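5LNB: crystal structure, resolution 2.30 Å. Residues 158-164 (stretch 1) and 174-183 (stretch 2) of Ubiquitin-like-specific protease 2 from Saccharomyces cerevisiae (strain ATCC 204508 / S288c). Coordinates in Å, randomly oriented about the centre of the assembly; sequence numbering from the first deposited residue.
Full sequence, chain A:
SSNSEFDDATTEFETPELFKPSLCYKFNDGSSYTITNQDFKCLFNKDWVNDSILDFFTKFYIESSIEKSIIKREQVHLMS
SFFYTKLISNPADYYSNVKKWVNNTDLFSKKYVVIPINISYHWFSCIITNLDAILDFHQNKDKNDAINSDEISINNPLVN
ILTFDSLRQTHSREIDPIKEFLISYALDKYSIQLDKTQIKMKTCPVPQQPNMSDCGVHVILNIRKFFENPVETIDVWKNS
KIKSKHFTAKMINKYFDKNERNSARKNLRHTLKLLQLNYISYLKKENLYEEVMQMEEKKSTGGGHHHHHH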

# COMPACT_ATOMS: atom_id res chain seq x y z
N LEU A 158 -14.50 17.02 2.44
CA LEU A 158 -14.14 16.34 1.20
C LEU A 158 -13.29 15.11 1.47
O LEU A 158 -12.27 15.20 2.17
CB LEU A 158 -13.39 17.29 0.26
CG LEU A 158 -14.26 18.37 -0.40
CD1 LEU A 158 -13.42 19.19 -1.36
CD2 LEU A 158 -15.43 17.72 -1.11
N VAL A 159 -13.69 13.98 0.91
CA VAL A 159 -12.91 12.76 0.97
C VAL A 159 -11.90 12.79 -0.17
O VAL A 159 -12.29 12.94 -1.34
CB VAL A 159 -13.81 11.52 0.88
CG1 VAL A 159 -12.97 10.24 0.86
CG2 VAL A 159 -14.88 11.52 2.00
N ASN A 160 -10.62 12.66 0.15
CA ASN A 160 -9.55 12.76 -0.84
C ASN A 160 -8.95 11.38 -1.03
O ASN A 160 -8.47 10.76 -0.07
CB ASN A 160 -8.48 13.76 -0.41
CG ASN A 160 -9.01 15.18 -0.31
OD1 ASN A 160 -9.79 15.62 -1.14
ND2 ASN A 160 -8.59 15.90 0.73
N ILE A 161 -9.01 10.88 -2.26
CA ILE A 161 -8.36 9.63 -2.62
C ILE A 161 -7.02 10.00 -3.22
O ILE A 161 -6.94 10.39 -4.39
CB ILE A 161 -9.22 8.80 -3.57
CG1 ILE A 161 -10.57 8.48 -2.91
CG2 ILE A 161 -8.46 7.52 -3.99
CD1 ILE A 161 -11.55 7.76 -3.81
N LEU A 162 -5.97 9.93 -2.41
CA LEU A 162 -4.63 10.34 -2.83
C LEU A 162 -4.02 9.22 -3.67
O LEU A 162 -3.68 8.15 -3.14
CB LEU A 162 -3.78 10.68 -1.61
CG LEU A 162 -4.41 11.66 -0.61
CD1 LEU A 162 -3.51 11.85 0.62
CD2 LEU A 162 -4.72 13.01 -1.26
N THR A 163 -3.90 9.45 -4.97
CA THR A 163 -3.51 8.43 -5.95
C THR A 163 -2.15 8.77 -6.54
O THR A 163 -1.94 9.88 -7.04
CB THR A 163 -4.55 8.35 -7.08
OG1 THR A 163 -5.86 8.28 -6.51
CG2 THR A 163 -4.32 7.12 -7.95
N PHE A 164 -1.22 7.81 -6.50
CA PHE A 164 0.16 8.07 -6.91
C PHE A 164 0.70 6.91 -7.74
O PHE A 164 0.49 5.74 -7.40
CB PHE A 164 1.07 8.37 -5.70
CG PHE A 164 0.79 7.49 -4.50
CD1 PHE A 164 1.60 6.40 -4.21
CD2 PHE A 164 -0.28 7.77 -3.65
CE1 PHE A 164 1.36 5.59 -3.11
CE2 PHE A 164 -0.54 6.96 -2.55
CZ PHE A 164 0.29 5.87 -2.27
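Stretch 2, residues 174-183: EIDPIKEFLI

Stretch 2 is a helix packed on one face of the strand in stretch 1, through a small and almost wholly apolar contact centred on Ile 161. Residues 159-164 form the strand, and phi/psi values such as -96/98 at Ile 161 confirm its extended backbone. Residues 174-183 are helical, within a helix that extends beyond both ends of the stretch; it is kinked where the N atoms of Pro 177 and Ile 178 lack a bond to the turn before. Proline's ring N has no hydrogen to give, and Ile 178 N bonds instead to Ile 175 O, three residues back, at 2.9 Å. Regular turns then follow, as in Leu 182 N to Ile 178 O at 3.0 Å.

The two axes approach to 10.6 Å and their N-to-C directions make an angle of 148°, so the helix runs roughly antiparallel to the strand. The contacts agree with this direction: Thr 163 meets Ile 175 near the start of stretch 2, whereas Val 159 meets Leu 182 near its end. The nearest CA atoms, those of Ile 161 and Ile 175, are 8.1 Å apart, leaving room for side chains between the backbones.

Strand alternation selects the residues that take part. Val 159, Ile 161 and Thr 163 direct their CA-to-CB bonds toward the helix, while Asn 160, Leu 162 and Phe 164 make no contact with it. Ile 161, in the m, t rotamer, has the largest covered area, 87 of the 244 Å² buried in total. Its CD1 lies 3.8 Å from Ile 175 CG2, 4.1 Å from Ile 178 CG2 and 4.2 Å from Leu 182 CD1; Lys 179 CG, on the aliphatic part of its side chain, is 4.1 Å from the same Ile 161 CD1. Val 159 CG1 is 4.2 Å from Leu 182 CD1.

No hydrogen bond joins the stretches. Thr 163 OG1 approaches Ile 175 CG1 at 3.8 Å but donates within its own strand, to Ile 161 O at 3.2 Å.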

# COMPACT_ATOMS: atom_id res chain seq x y z
N GLU A 174 -10.06 4.15 -13.07
CA GLU A 174 -9.79 3.07 -12.11
C GLU A 174 -10.15 3.45 -10.68
O GLU A 174 -10.38 2.56 -9.86
CB GLU A 174 -8.30 2.66 -12.13
CG GLU A 174 -7.82 2.09 -13.46
CD GLU A 174 -7.46 3.18 -14.46
OE1 GLU A 174 -6.71 4.11 -14.09
OE2 GLU A 174 -7.93 3.11 -15.62
N ILE A 175 -10.18 4.74 -10.35
CA ILE A 175 -10.55 5.15 -9.00
C ILE A 175 -12.06 5.27 -8.83
O ILE A 175 -12.55 5.24 -7.70
CB ILE A 175 -9.87 6.47 -8.63
CG1 ILE A 175 -8.35 6.27 -8.55
CG2 ILE A 175 -10.46 7.07 -7.35
CD1 ILE A 175 -7.93 5.12 -7.67
N ASP A 176 -12.82 5.37 -9.93
CA ASP A 176 -14.26 5.50 -9.81
C ASP A 176 -14.90 4.33 -9.06
O ASP A 176 -15.80 4.58 -8.26
CB ASP A 176 -14.90 5.67 -11.20
CG ASP A 176 -16.42 5.76 -11.15
OD1 ASP A 176 -17.09 4.71 -11.34
OD2 ASP A 176 -16.95 6.86 -10.88
N PRO A 177 -14.49 3.08 -9.27
CA PRO A 177 -15.05 2.00 -8.45
C PRO A 177 -14.82 2.20 -6.96
O PRO A 177 -15.62 1.73 -6.15
CB PRO A 177 -14.32 0.75 -8.96
CG PRO A 177 -13.94 1.09 -10.36
CD PRO A 177 -13.64 2.57 -10.36
N ILE A 178 -13.74 2.88 -6.58
CA ILE A 178 -13.51 3.10 -5.16
C ILE A 178 -14.46 4.16 -4.63
O ILE A 178 -14.93 4.06 -3.49
CB ILE A 178 -12.04 3.45 -4.89
CG1 ILE A 178 -11.12 2.33 -5.38
CG2 ILE A 178 -11.82 3.70 -3.39
CD1 ILE A 178 -9.65 2.59 -5.19
N LYS A 179 -14.76 5.18 -5.43
CA LYS A 179 -15.79 6.14 -5.05
C LYS A 179 -17.11 5.43 -4.77
O LYS A 179 -17.76 5.68 -3.75
CB LYS A 179 -15.97 7.19 -6.14
CG LYS A 179 -14.75 8.01 -6.44
CD LYS A 179 -15.15 9.30 -7.13
CE LYS A 179 -13.94 10.12 -7.55
NZ LYS A 179 -14.38 11.36 -8.31
N GLU A 180 -17.53 4.54 -5.67
CA GLU A 180 -18.82 3.87 -5.49
C GLU A 180 -18.78 2.94 -4.29
O GLU A 180 -19.77 2.83 -3.54
CB GLU A 180 -19.20 3.12 -6.76
CG GLU A 180 -19.39 4.04 -7.99
CD GLU A 180 -20.62 4.96 -7.89
OE1 GLU A 180 -21.60 4.61 -7.21
OE2 GLU A 180 -20.59 6.04 -8.52
N PHE A 181 -17.65 2.26 -4.08
CA PHE A 181 -17.48 1.44 -2.88
C PHE A 181 -17.72 2.26 -1.62
O PHE A 181 -18.44 1.83 -0.72
CB PHE A 181 -16.07 0.84 -2.86
CG PHE A 181 -15.70 0.28 -1.53
CD1 PHE A 181 -16.17 -0.97 -1.13
CD2 PHE A 181 -14.90 1.00 -0.65
CE1 PHE A 181 -15.84 -1.49 0.10
CE2 PHE A 181 -14.57 0.49 0.58
CZ PHE A 181 -15.04 -0.77 0.97
N LEU A 182 -17.11 3.45 -1.55
CA LEU A 182 -17.24 4.27 -0.35
C LEU A 182 -18.68 4.69 -0.12
O LEU A 182 -19.14 4.77 1.02
CB LEU A 182 -16.34 5.50 -0.44
CG LEU A 182 -14.85 5.21 -0.41
CD1 LEU A 182 -14.06 6.48 -0.71
CD2 LEU A 182 -14.48 4.58 0.96
N ILE A 183 -19.40 4.99 -1.20
CA ILE A 183 -20.78 5.42 -1.08
C ILE A 183 -21.64 4.29 -0.54
O ILE A 183 -22.45 4.47 0.38
CB ILE A 183 -21.30 5.93 -2.43
CG1 ILE A 183 -20.58 7.24 -2.79
CG2 ILE A 183 -22.80 6.14 -2.39
CD1 ILE A 183 -20.96 7.78 -4.16